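Local coordinates for ATP-dependent DNA helicase PIF1 (Candida albicans, PDB 7OTJ), which probably uses ATP hydrolysis to translocate 5'-3' along DNA and unwind duplexes and G-quadruplexes, maintaining nuclear and mitochondrial genome stability, at residues A[33-38]-A[140-145]; A[66-71]-A[104-109]; A[461-466]-A[481-486]. All blocks are in the same frame, centred on the assembly; numbering follows the deposited sequence.

Contact 1. Residues A[33-38]-A[140-145]; sequences VLLRSI and VACGDF. With ADP (adenosine-5'-diphosphate), chain E.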
loop_
_atom_site.group_PDB
_atom_site.type_symbol
_atom_site.label_atom_id
_atom_site.label_comp_id
_atom_site.label_asym_id
_atom_site.label_seq_id
_atom_site.Cartn_x
_atom_site.Cartn_y
_atom_site.Cartn_z
ATOM N N VAL A 33 -13.157 -3.945 1.602
ATOM C CA VAL A 33 -14.166 -4.642 0.812
ATOM C C VAL A 33 -15.390 -3.756 0.626
ATOM O O VAL A 33 -15.931 -3.638 -0.479
ATOM C CB VAL A 33 -14.529 -5.984 1.473
ATOM C CG1 VAL A 33 -15.736 -6.605 0.807
ATOM C CG2 VAL A 33 -13.341 -6.920 1.399
ATOM N N LEU A 34 -15.843 -3.121 1.706
ATOM C CA LEU A 34 -16.917 -2.141 1.595
ATOM C C LEU A 34 -16.508 -0.970 0.708
ATOM O O LEU A 34 -17.288 -0.511 -0.136
ATOM C CB LEU A 34 -17.308 -1.652 2.988
ATOM C CG LEU A 34 -18.163 -0.388 3.057
ATOM C CD1 LEU A 34 -19.495 -0.573 2.331
ATOM C CD2 LEU A 34 -18.371 -0.015 4.511
ATOM N N LEU A 35 -15.268 -0.505 0.862
ATOM C CA LEU A 35 -14.778 0.626 0.083
ATOM C C LEU A 35 -14.888 0.359 -1.413
ATOM O O LEU A 35 -15.275 1.248 -2.182
ATOM C CB LEU A 35 -13.336 0.931 0.480
ATOM C CG LEU A 35 -12.871 2.362 0.227
ATOM C CD1 LEU A 35 -13.963 3.343 0.646
ATOM C CD2 LEU A 35 -11.568 2.624 0.977
ATOM N N ARG A 36 -14.574 -0.864 -1.846
ATOM C CA ARG A 36 -14.698 -1.184 -3.264
ATOM C C ARG A 36 -16.146 -1.118 -3.724
ATOM O O ARG A 36 -16.414 -0.743 -4.871
ATOM C CB ARG A 36 -14.128 -2.570 -3.555
ATOM C CG ARG A 36 -12.658 -2.729 -3.243
ATOM C CD ARG A 36 -12.146 -4.022 -3.831
ATOM N NE ARG A 36 -10.854 -4.398 -3.277
ATOM C CZ ARG A 36 -10.697 -5.158 -2.202
ATOM N NH1 ARG A 36 -11.736 -5.640 -1.539
ATOM N NH2 ARG A 36 -9.467 -5.444 -1.784
ATOM N N SER A 37 -17.089 -1.464 -2.846
ATOM C CA SER A 37 -18.496 -1.296 -3.191
ATOM C C SER A 37 -18.874 0.177 -3.228
ATOM O O SER A 37 -19.640 0.604 -4.099
ATOM C CB SER A 37 -19.378 -2.045 -2.197
ATOM O OG SER A 37 -19.267 -3.441 -2.387
ATOM N N ILE A 38 -18.370 0.960 -2.273
ATOM C CA ILE A 38 -18.574 2.406 -2.300
ATOM C C ILE A 38 -18.122 2.981 -3.637
ATOM O O ILE A 38 -18.819 3.796 -4.253
ATOM C CB ILE A 38 -17.841 3.072 -1.123
ATOM C CG1 ILE A 38 -18.454 2.627 0.206
ATOM C CG2 ILE A 38 -17.897 4.580 -1.267
ATOM C CD1 ILE A 38 -17.681 3.097 1.419
ATOM N N VAL A 140 -14.062 10.890 2.201
ATOM C CA VAL A 140 -14.393 9.573 2.747
ATOM C C VAL A 140 -13.092 8.976 3.264
ATOM O O VAL A 140 -12.298 8.429 2.487
ATOM C CB VAL A 140 -15.049 8.649 1.715
ATOM C CG1 VAL A 140 -15.297 7.258 2.327
ATOM C CG2 VAL A 140 -16.350 9.261 1.170
ATOM N N ALA A 141 -12.848 9.108 4.563
ATOM C CA ALA A 141 -11.661 8.544 5.187
ATOM C C ALA A 141 -11.961 7.159 5.740
ATOM O O ALA A 141 -13.017 6.926 6.334
ATOM C CB ALA A 141 -11.157 9.452 6.308
ATOM N N CYS A 142 -11.005 6.252 5.578
ATOM C CA CYS A 142 -11.204 4.859 5.948
ATOM C C CYS A 142 -9.905 4.310 6.516
ATOM O O CYS A 142 -8.856 4.419 5.875
ATOM C CB CYS A 142 -11.658 4.041 4.736
ATOM S SG CYS A 142 -11.746 2.269 5.006
ATOM N N GLY A 143 -9.966 3.727 7.707
ATOM C CA GLY A 143 -8.775 3.128 8.280
ATOM C C GLY A 143 -8.940 2.889 9.771
ATOM O O GLY A 143 -10.054 2.832 10.290
ATOM N N ASP A 144 -7.795 2.760 10.441
ATOM C CA ASP A 144 -7.750 2.342 11.839
ATOM C C ASP A 144 -6.536 3.011 12.465
ATOM O O ASP A 144 -5.402 2.690 12.097
ATOM C CB ASP A 144 -7.671 0.817 11.944
ATOM C CG ASP A 144 -7.635 0.320 13.387
ATOM O OD1 ASP A 144 -7.913 1.116 14.315
ATOM O OD2 ASP A 144 -7.321 -0.878 13.596
ATOM N N PHE A 145 -6.765 3.961 13.375
ATOM C CA PHE A 145 -5.639 4.688 13.948
ATOM C C PHE A 145 -4.848 3.870 14.972
ATOM O O PHE A 145 -3.774 4.318 15.389
ATOM C CB PHE A 145 -6.112 6.009 14.566
ATOM C CG PHE A 145 -6.507 7.049 13.542
ATOM C CD1 PHE A 145 -5.543 7.706 12.788
ATOM C CD2 PHE A 145 -7.840 7.374 13.337
ATOM C CE1 PHE A 145 -5.903 8.662 11.847
ATOM C CE2 PHE A 145 -8.203 8.328 12.399
ATOM C CZ PHE A 145 -7.237 8.972 11.653
HETATM P PB ADP E . -10.021 -4.206 6.474
HETATM O O1B ADP E . -10.916 -3.589 7.532
HETATM O O2B ADP E . -9.778 -3.344 5.254
HETATM O O3B ADP E . -8.787 -4.871 7.025
HETATM P PA ADP E . -10.653 -6.109 4.446
HETATM O O1A ADP E . -11.584 -5.385 3.507
HETATM O O2A ADP E . -9.194 -6.257 4.099
HETATM O O3A ADP E . -10.857 -5.466 5.914
HETATM O "O5'" ADP E . -11.227 -7.583 4.722
HETATM C "C5'" ADP E . -10.356 -8.616 5.167
HETATM C "C4'" ADP E . -10.959 -9.952 4.784
HETATM O "O4'" ADP E . -12.310 -10.016 5.241
HETATM C "C3'" ADP E . -10.985 -10.104 3.274
HETATM O "O3'" ADP E . -10.305 -11.310 2.924
HETATM C "C2'" ADP E . -12.446 -10.220 2.893
HETATM O "O2'" ADP E . -12.639 -11.264 1.934
HETATM C "C1'" ADP E . -13.147 -10.530 4.205
HETATM N N9 ADP E . -14.458 -9.851 4.267
HETATM C C8 ADP E . -14.648 -8.521 4.288
HETATM N N7 ADP E . -15.970 -8.223 4.353
HETATM C C5 ADP E . -16.646 -9.383 4.370
HETATM C C6 ADP E . -18.070 -9.793 4.434
HETATM N N6 ADP E . -19.061 -8.869 4.484
HETATM N N1 ADP E . -18.344 -11.118 4.430
HETATM C C2 ADP E . -17.366 -12.043 4.379
HETATM N N3 ADP E . -16.058 -11.742 4.323
HETATM C C4 ADP E . -15.643 -10.456 4.313
#

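Contact 2. Residues A[66-71]-A[104-109]; sequences ITLHSF and LIIDEI. With nucleotides of chain C.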
loop_
_atom_site.group_PDB
_atom_site.type_symbol
_atom_site.label_atom_id
_atom_site.label_comp_id
_atom_site.label_asym_id
_atom_site.label_seq_id
_atom_site.Cartn_x
_atom_site.Cartn_y
_atom_site.Cartn_z
ATOM N N ILE A 66 -4.642 4.997 -6.364
ATOM C CA ILE A 66 -3.292 5.529 -6.421
ATOM C C ILE A 66 -3.009 6.187 -5.079
ATOM O O ILE A 66 -3.907 6.387 -4.263
ATOM C CB ILE A 66 -3.105 6.528 -7.579
ATOM C CG1 ILE A 66 -3.993 7.755 -7.363
ATOM C CG2 ILE A 66 -3.391 5.852 -8.916
ATOM C CD1 ILE A 66 -3.921 8.775 -8.477
ATOM N N THR A 67 -1.743 6.496 -4.839
ATOM C CA THR A 67 -1.409 7.099 -3.559
ATOM C C THR A 67 -2.049 8.479 -3.432
ATOM O O THR A 67 -2.416 9.125 -4.420
ATOM C CB THR A 67 0.105 7.191 -3.369
ATOM O OG1 THR A 67 0.651 8.188 -4.244
ATOM C CG2 THR A 67 0.753 5.842 -3.651
ATOM N N LEU A 68 -2.215 8.909 -2.182
ATOM C CA LEU A 68 -2.691 10.262 -1.932
ATOM C C LEU A 68 -1.750 11.290 -2.550
ATOM O O LEU A 68 -2.201 12.252 -3.184
ATOM C CB LEU A 68 -2.845 10.498 -0.426
ATOM C CG LEU A 68 -3.481 11.815 0.030
ATOM C CD1 LEU A 68 -4.824 12.025 -0.654
ATOM C CD2 LEU A 68 -3.642 11.834 1.542
ATOM N N HIS A 69 -0.438 11.103 -2.374
ATOM C CA HIS A 69 0.526 12.042 -2.943
ATOM C C HIS A 69 0.421 12.092 -4.462
ATOM O O HIS A 69 0.446 13.176 -5.058
ATOM C CB HIS A 69 1.946 11.670 -2.520
ATOM C CG HIS A 69 2.196 11.814 -1.051
ATOM N ND1 HIS A 69 1.815 10.857 -0.134
ATOM C CD2 HIS A 69 2.790 12.803 -0.342
ATOM C CE1 HIS A 69 2.163 11.251 1.077
ATOM N NE2 HIS A 69 2.753 12.429 0.979
ATOM N N SER A 70 0.289 10.928 -5.104
ATOM C CA SER A 70 0.210 10.898 -6.560
ATOM C C SER A 70 -1.050 11.597 -7.060
ATOM O O SER A 70 -1.016 12.288 -8.086
ATOM C CB SER A 70 0.247 9.454 -7.052
ATOM O OG SER A 70 0.524 9.391 -8.435
ATOM N N PHE A 71 -2.165 11.440 -6.338
ATOM C CA PHE A 71 -3.405 12.092 -6.749
ATOM C C PHE A 71 -3.270 13.604 -6.718
ATOM O O PHE A 71 -3.805 14.301 -7.587
ATOM C CB PHE A 71 -4.564 11.663 -5.848
ATOM C CG PHE A 71 -5.737 12.608 -5.892
ATOM C CD1 PHE A 71 -6.657 12.545 -6.930
ATOM C CD2 PHE A 71 -5.915 13.569 -4.907
ATOM C CE1 PHE A 71 -7.729 13.417 -6.982
ATOM C CE2 PHE A 71 -6.993 14.449 -4.958
ATOM C CZ PHE A 71 -7.897 14.366 -5.992
ATOM N N LEU A 104 -13.408 12.219 -2.510
ATOM C CA LEU A 104 -12.026 11.822 -2.269
ATOM C C LEU A 104 -12.039 10.724 -1.218
ATOM O O LEU A 104 -12.389 10.969 -0.057
ATOM C CB LEU A 104 -11.167 13.001 -1.821
ATOM C CG LEU A 104 -9.719 12.674 -1.440
ATOM C CD1 LEU A 104 -9.006 11.926 -2.554
ATOM C CD2 LEU A 104 -8.970 13.947 -1.102
ATOM N N ILE A 105 -11.665 9.519 -1.637
ATOM C CA ILE A 105 -11.554 8.360 -0.763
ATOM C C ILE A 105 -10.097 8.215 -0.356
ATOM O O ILE A 105 -9.202 8.250 -1.210
ATOM C CB ILE A 105 -12.062 7.090 -1.467
ATOM C CG1 ILE A 105 -13.575 7.182 -1.708
ATOM C CG2 ILE A 105 -11.684 5.850 -0.673
ATOM C CD1 ILE A 105 -14.125 6.078 -2.586
ATOM N N ILE A 106 -9.849 8.051 0.941
ATOM C CA ILE A 106 -8.500 7.834 1.459
ATOM C C ILE A 106 -8.551 6.598 2.343
ATOM O O ILE A 106 -9.028 6.662 3.483
ATOM C CB ILE A 106 -7.962 9.034 2.244
ATOM C CG1 ILE A 106 -8.170 10.334 1.466
ATOM C CG2 ILE A 106 -6.488 8.819 2.572
ATOM C CD1 ILE A 106 -7.726 11.555 2.228
ATOM N N ASP A 107 -8.059 5.473 1.831
ATOM C CA ASP A 107 -7.939 4.279 2.652
ATOM C C ASP A 107 -6.627 4.336 3.429
ATOM O O ASP A 107 -5.705 5.082 3.087
ATOM C CB ASP A 107 -8.020 3.009 1.793
ATOM C CG ASP A 107 -8.474 1.774 2.582
ATOM O OD1 ASP A 107 -8.494 1.814 3.831
ATOM O OD2 ASP A 107 -8.818 0.753 1.950
ATOM N N GLU A 108 -6.570 3.557 4.508
ATOM C CA GLU A 108 -5.430 3.540 5.419
ATOM C C GLU A 108 -5.065 4.955 5.868
ATOM O O GLU A 108 -3.931 5.416 5.739
ATOM C CB GLU A 108 -4.235 2.831 4.777
ATOM C CG GLU A 108 -4.491 1.367 4.453
ATOM C CD GLU A 108 -4.689 0.497 5.697
ATOM O OE1 GLU A 108 -4.973 -0.708 5.533
ATOM O OE2 GLU A 108 -4.562 1.007 6.832
ATOM N N ILE A 109 -6.069 5.639 6.419
ATOM C CA ILE A 109 -5.916 7.024 6.830
ATOM C C ILE A 109 -4.916 7.178 7.968
ATOM O O ILE A 109 -4.407 8.286 8.192
ATOM C CB ILE A 109 -7.304 7.572 7.223
ATOM C CG1 ILE A 109 -7.291 9.099 7.339
ATOM C CG2 ILE A 109 -7.784 6.915 8.502
ATOM C CD1 ILE A 109 -7.060 9.801 6.031
ATOM P P DT C 4 5.184 3.961 -0.317
ATOM O OP1 DT C 4 4.063 3.295 -1.024
ATOM O OP2 DT C 4 6.584 3.557 -0.569
ATOM O "O5'" DT C 4 5.029 5.529 -0.597
ATOM C "C5'" DT C 4 3.752 6.128 -0.474
ATOM C "C4'" DT C 4 3.836 7.641 -0.560
ATOM O "O4'" DT C 4 4.503 8.167 0.605
ATOM C "C3'" DT C 4 4.633 8.170 -1.733
ATOM O "O3'" DT C 4 3.810 8.209 -2.871
ATOM C "C2'" DT C 4 5.001 9.573 -1.252
ATOM C "C1'" DT C 4 5.181 9.364 0.256
ATOM N N1 DT C 4 6.622 9.260 0.690
ATOM C C2 DT C 4 7.160 10.276 1.438
ATOM O O2 DT C 4 6.529 11.258 1.774
ATOM N N3 DT C 4 8.472 10.104 1.785
ATOM C C4 DT C 4 9.289 9.040 1.465
ATOM O O4 DT C 4 10.457 8.982 1.824
ATOM C C5 DT C 4 8.671 8.002 0.678
ATOM C C7 DT C 4 9.466 6.794 0.275
ATOM C C6 DT C 4 7.379 8.156 0.330
ATOM P P DT C 5 4.413 7.949 -4.336
ATOM O OP1 DT C 5 3.239 7.894 -5.241
ATOM O OP2 DT C 5 5.360 6.809 -4.289
ATOM O "O5'" DT C 5 5.186 9.307 -4.676
ATOM C "C5'" DT C 5 4.439 10.486 -4.963
ATOM C "C4'" DT C 5 4.995 11.204 -6.184
ATOM O "O4'" DT C 5 6.260 11.822 -5.843
ATOM C "C3'" DT C 5 5.263 10.316 -7.394
ATOM O "O3'" DT C 5 4.925 11.005 -8.599
ATOM C "C2'" DT C 5 6.766 10.034 -7.302
ATOM C "C1'" DT C 5 7.305 11.292 -6.634
ATOM N N1 DT C 5 8.463 11.042 -5.741
ATOM C C2 DT C 5 9.637 11.732 -5.944
ATOM O O2 DT C 5 9.792 12.543 -6.836
ATOM N N3 DT C 5 10.638 11.433 -5.058
ATOM C C4 DT C 5 10.580 10.534 -4.007
ATOM O O4 DT C 5 11.533 10.333 -3.264
ATOM C C5 DT C 5 9.320 9.850 -3.847
ATOM C C7 DT C 5 9.140 8.851 -2.739
ATOM C C6 DT C 5 8.333 10.140 -4.709
ATOM P P DT C 6 3.749 10.459 -9.555
ATOM O OP1 DT C 6 2.541 11.258 -9.264
ATOM O OP2 DT C 6 3.682 8.985 -9.438
ATOM O "O5'" DT C 6 4.255 10.821 -11.031
#

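Contact 3. Residues A[461-466]-A[481-486]; sequences SKVVVD and SRAVSR. With K (potassium ion), chain I; ALF (tetrafluoroaluminate ion), chain F; PO4 (phosphate ion), chain Q.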
loop_
_atom_site.group_PDB
_atom_site.type_symbol
_atom_site.label_atom_id
_atom_site.label_comp_id
_atom_site.label_asym_id
_atom_site.label_seq_id
_atom_site.Cartn_x
_atom_site.Cartn_y
_atom_site.Cartn_z
ATOM N N SER A 461 -2.779 -15.614 3.968
ATOM C CA SER A 461 -3.156 -16.931 4.468
ATOM C C SER A 461 -2.061 -17.521 5.346
ATOM O O SER A 461 -2.318 -17.942 6.480
ATOM C CB SER A 461 -3.457 -17.865 3.298
ATOM O OG SER A 461 -4.702 -17.555 2.713
ATOM N N LYS A 462 -0.828 -17.541 4.843
ATOM C CA LYS A 462 0.303 -18.134 5.543
ATOM C C LYS A 462 1.418 -17.104 5.614
ATOM O O LYS A 462 1.854 -16.585 4.581
ATOM C CB LYS A 462 0.760 -19.410 4.839
ATOM C CG LYS A 462 -0.312 -20.492 4.866
ATOM C CD LYS A 462 0.179 -21.810 4.316
ATOM C CE LYS A 462 -0.941 -22.839 4.303
ATOM N NZ LYS A 462 -1.640 -22.945 5.617
ATOM N N VAL A 463 1.866 -16.794 6.829
ATOM C CA VAL A 463 2.793 -15.688 7.044
ATOM C C VAL A 463 3.615 -15.964 8.297
ATOM O O VAL A 463 3.085 -16.418 9.316
ATOM C CB VAL A 463 2.033 -14.340 7.134
ATOM C CG1 VAL A 463 0.874 -14.432 8.121
ATOM C CG2 VAL A 463 2.975 -13.197 7.502
ATOM N N VAL A 464 4.915 -15.693 8.221
ATOM C CA VAL A 464 5.793 -15.712 9.387
ATOM C C VAL A 464 6.173 -14.273 9.709
ATOM O O VAL A 464 6.632 -13.531 8.831
ATOM C CB VAL A 464 7.039 -16.595 9.176
ATOM C CG1 VAL A 464 7.639 -16.395 7.805
ATOM C CG2 VAL A 464 8.074 -16.289 10.236
ATOM N N VAL A 465 5.956 -13.875 10.958
ATOM C CA VAL A 465 6.185 -12.512 11.423
ATOM C C VAL A 465 7.376 -12.528 12.369
ATOM O O VAL A 465 7.380 -13.262 13.365
ATOM C CB VAL A 465 4.944 -11.929 12.118
ATOM C CG1 VAL A 465 5.268 -10.559 12.718
ATOM C CG2 VAL A 465 3.786 -11.829 11.140
ATOM N N ASP A 466 8.389 -11.724 12.061
ATOM C CA ASP A 466 9.577 -11.597 12.895
ATOM C C ASP A 466 9.522 -10.230 13.561
ATOM O O ASP A 466 9.721 -9.204 12.905
ATOM C CB ASP A 466 10.855 -11.757 12.074
ATOM C CG ASP A 466 12.112 -11.713 12.933
ATOM O OD1 ASP A 466 11.989 -11.574 14.168
ATOM O OD2 ASP A 466 13.224 -11.816 12.375
ATOM N N SER A 481 -2.004 -9.039 12.700
ATOM C CA SER A 481 -3.383 -9.074 12.225
ATOM C C SER A 481 -3.499 -9.323 10.726
ATOM O O SER A 481 -4.619 -9.395 10.212
ATOM C CB SER A 481 -4.106 -7.775 12.587
ATOM O OG SER A 481 -3.382 -6.645 12.144
ATOM N N ARG A 482 -2.375 -9.457 10.018
ATOM C CA ARG A 482 -2.424 -9.848 8.614
ATOM C C ARG A 482 -2.873 -11.289 8.431
ATOM O O ARG A 482 -3.372 -11.638 7.356
ATOM C CB ARG A 482 -1.052 -9.674 7.957
ATOM C CG ARG A 482 -0.463 -8.270 8.034
ATOM C CD ARG A 482 -1.406 -7.243 7.468
ATOM N NE ARG A 482 -2.257 -6.641 8.488
ATOM C CZ ARG A 482 -3.376 -5.982 8.222
ATOM N NH1 ARG A 482 -3.823 -5.852 6.985
ATOM N NH2 ARG A 482 -4.069 -5.451 9.226
ATOM N N ALA A 483 -2.709 -12.127 9.450
ATOM C CA ALA A 483 -2.945 -13.558 9.312
ATOM C C ALA A 483 -4.430 -13.890 9.314
ATOM O O ALA A 483 -5.216 -13.313 10.072
ATOM C CB ALA A 483 -2.244 -14.328 10.433
ATOM N N VAL A 484 -4.809 -14.825 8.443
ATOM C CA VAL A 484 -6.157 -15.380 8.475
ATOM C C VAL A 484 -6.357 -16.229 9.727
ATOM O O VAL A 484 -7.381 -16.120 10.412
ATOM C CB VAL A 484 -6.419 -16.184 7.188
ATOM C CG1 VAL A 484 -7.714 -16.988 7.291
ATOM C CG2 VAL A 484 -6.456 -15.248 5.990
ATOM N N SER A 485 -5.388 -17.078 10.054
ATOM C CA SER A 485 -5.538 -18.001 11.171
ATOM C C SER A 485 -4.202 -18.200 11.867
ATOM O O SER A 485 -3.135 -17.961 11.296
ATOM C CB SER A 485 -6.077 -19.353 10.715
ATOM O OG SER A 485 -5.113 -20.004 9.912
ATOM N N ARG A 486 -4.272 -18.659 13.116
ATOM C CA ARG A 486 -3.044 -18.978 13.831
ATOM C C ARG A 486 -2.323 -20.163 13.206
ATOM O O ARG A 486 -1.089 -20.217 13.234
ATOM C CB ARG A 486 -3.340 -19.265 15.299
ATOM C CG ARG A 486 -3.630 -18.021 16.117
ATOM C CD ARG A 486 -3.876 -18.377 17.564
ATOM N NE ARG A 486 -5.167 -19.023 17.743
ATOM C CZ ARG A 486 -5.620 -19.488 18.899
ATOM N NH1 ARG A 486 -4.861 -19.500 19.985
ATOM N NH2 ARG A 486 -6.867 -19.941 18.971
HETATM K K K I . 11.543 -6.878 12.544
HETATM AL AL ALF F . -6.895 -3.759 7.411
HETATM F F1 ALF F . -7.059 -2.456 6.207
HETATM F F2 ALF F . -6.729 -5.077 8.605
HETATM F F3 ALF F . -7.748 -2.718 8.583
HETATM F F4 ALF F . -6.112 -4.841 6.225
HETATM P P PO4 Q . -7.096 -23.226 20.758
HETATM O O1 PO4 Q . -7.750 -21.863 20.821
HETATM O O2 PO4 Q . -5.919 -23.208 19.809
HETATM O O3 PO4 Q . -8.106 -24.265 20.324
HETATM O O4 PO4 Q . -6.585 -23.589 22.128
HETATM O O HOH W 1 -4.848 -2.531 7.828
#

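Contact 1. Residues A[33-38]-A[140-145]
Leu35 carries the contact, dividing its two methyl groups between Cys142 and Val140, which are two residues apart and so lie on the same face of their strand. CD2 of Leu35 rests 4.0 Å from CB of Cys142 and equally far from its SG. The other branch, Leu35 CD1, points back toward the start of 140-145 and comes more loosely to Val140 CG1, at 4.5 Å. With CG opposite the backbone N (chi1 -156°), the leucine's fork is aimed down from the helix onto the sheet. Cys142 likewise holds SG anti to its own N (chi1 173°), bringing the sulfur up beside the leucine and close to Lys31 of the ATP-binding loop. A compact, weakly polar side chain suits a buried place between an apolar helix face and the nucleotide site. Tyr23 and Ile105, from the strands flanking 138-143, also touch Leu35.

Two residues earlier, at Val33, the helix meets ADP. Val33 N donates to ADP O1A over 2.9 Å, a bond made by the main-chain amide and not by the side chain. The side chain adds apolar cover: CG2 approaches ADP C8 at 3.6 Å and CG1 approaches ADP N7 at 3.9 Å, both displaced from the purine plane near its C8-N7 edge. Asp144 forms a salt bridge with Arg206 and a hydrogen bond with Gln147. Helix 31-45 packed over central parallel strands, its first turn presenting amides to phosphate, is the Walker A P-loop architecture of a RecA-like helicase domain.

Contact 2. Residues A[66-71]-A[104-109]
Leu68 meets Ile106, and Phe71 meets Leu104, in a contact that is wholly apolar across the two segments. Leu68 CD1 lies 4.1 Å from Ile106 CD1. One helical turn after Leu68, the Phe71 ring receives Leu104 CD1 over one face, toward its rim, 4.0 Å from CE2. Placing CG of Phe71 opposite the backbone N (chi1 160°) turns the ring to the sheet, where a broad flat group can receive a methyl.

Hydrogen bonds occupy the other side of the short helix. Thr67, the N-cap, accepts from Ser70 N through OG1 at 2.9 Å, and that same hydroxyl donates to OP1 of DT5 of chain C at 2.8 Å. Ser70 OG reaches OP1 of DT6 of chain C, also at 2.9 Å. The threonine hydroxyl thus caps the start of the helix, and the two hydroxyls together hold successive phosphates.

By van der Waals contact, the His69 ring turns one face to the sugar of DT4 of chain C, with CG 3.6 Å from C2'.

Helix 68-72 therefore lies between DNA and sheet: Phe71 also touches strand 50-54, which separates strands 66-67 and 103-107, while Leu68 leans on helix 114-128.

Contact 3. Residues A[461-466]-A[481-486]
Ser481 OG is gripped from several sides: Arg482 NH2 donates to it over 3.2 Å, and its single proton is shared between, or alternates between, the carbonyl oxygens of Tyr477 and Val478 in the preceding helix. The same NH2 of Arg482 reaches tetrafluoroaluminate F2 at 2.8 Å, while NH1 makes a fairly straight bond (165°) to F4 at 2.6 Å. The aluminium lies at the edge of the guanidinium group, near its plane, so two nitrogens face the ion together. Bends at chi2 (-55°) and chi3 (93°) fold the chain round to this position. Arg482 NE binds the carbonyl of Val478, which restrains the group from behind. An arginine suits the place because its fan of N-H groups can serve the protein and an anion at once.

Between the segments themselves the contact is apolar. Val463 CG1 meets Ala483 CB at 3.9 Å, a small methyl allowing the backbone after helix 475-481 to pass close to the strand. Nearer the surface, Val484 CG2 lies 4.0 Å from Ser461 CA. Further along strand 463-466, Asp466 O coordinates potassium at 3.0 Å, together with Glu242. At the far end of 481-486, Arg486 forms a salt bridge with Asp195 and also donates to a phosphate ion, probably from the crystallisation liquor.

Water 1 stands 2.4 Å from the aluminium, almost directly opposite ADP O3B, as expected for in-line attack on a phosphorus. Tetrafluoroaluminate with ADP thus imitates a phosphate in transfer. The position of Arg482 on its fluorines is consistent with the arginine of SF1 helicase motif VI, which would stabilise negative charge developing on the phosphate as ATP is hydrolysed.

Contacts 1 and 2 share one sheet, their centres 11 Å apart: Val140 N is 2.8 Å from Leu104 O and Cys142 N 2.9 Å from Ile106 O across neighbouring strands. Contact 2 lies within the loop closed by contact 1 and extends from DNA to Asp107 and Glu108. Contact 3 joins strand 463-466 of the second parallel sheet to the loop after helix 475-481, its centre 22 Å from contact 1 and 26 Å from contact 2. All three converge on the nucleotide: Val33 binds ADP, Arg482 binds tetrafluoroaluminate, and Glu108 OE1 lies 2.9 Å from water 1, consistent with a general base there. This fits hydrolysis between two RecA-like domains, as in other SF1 helicases.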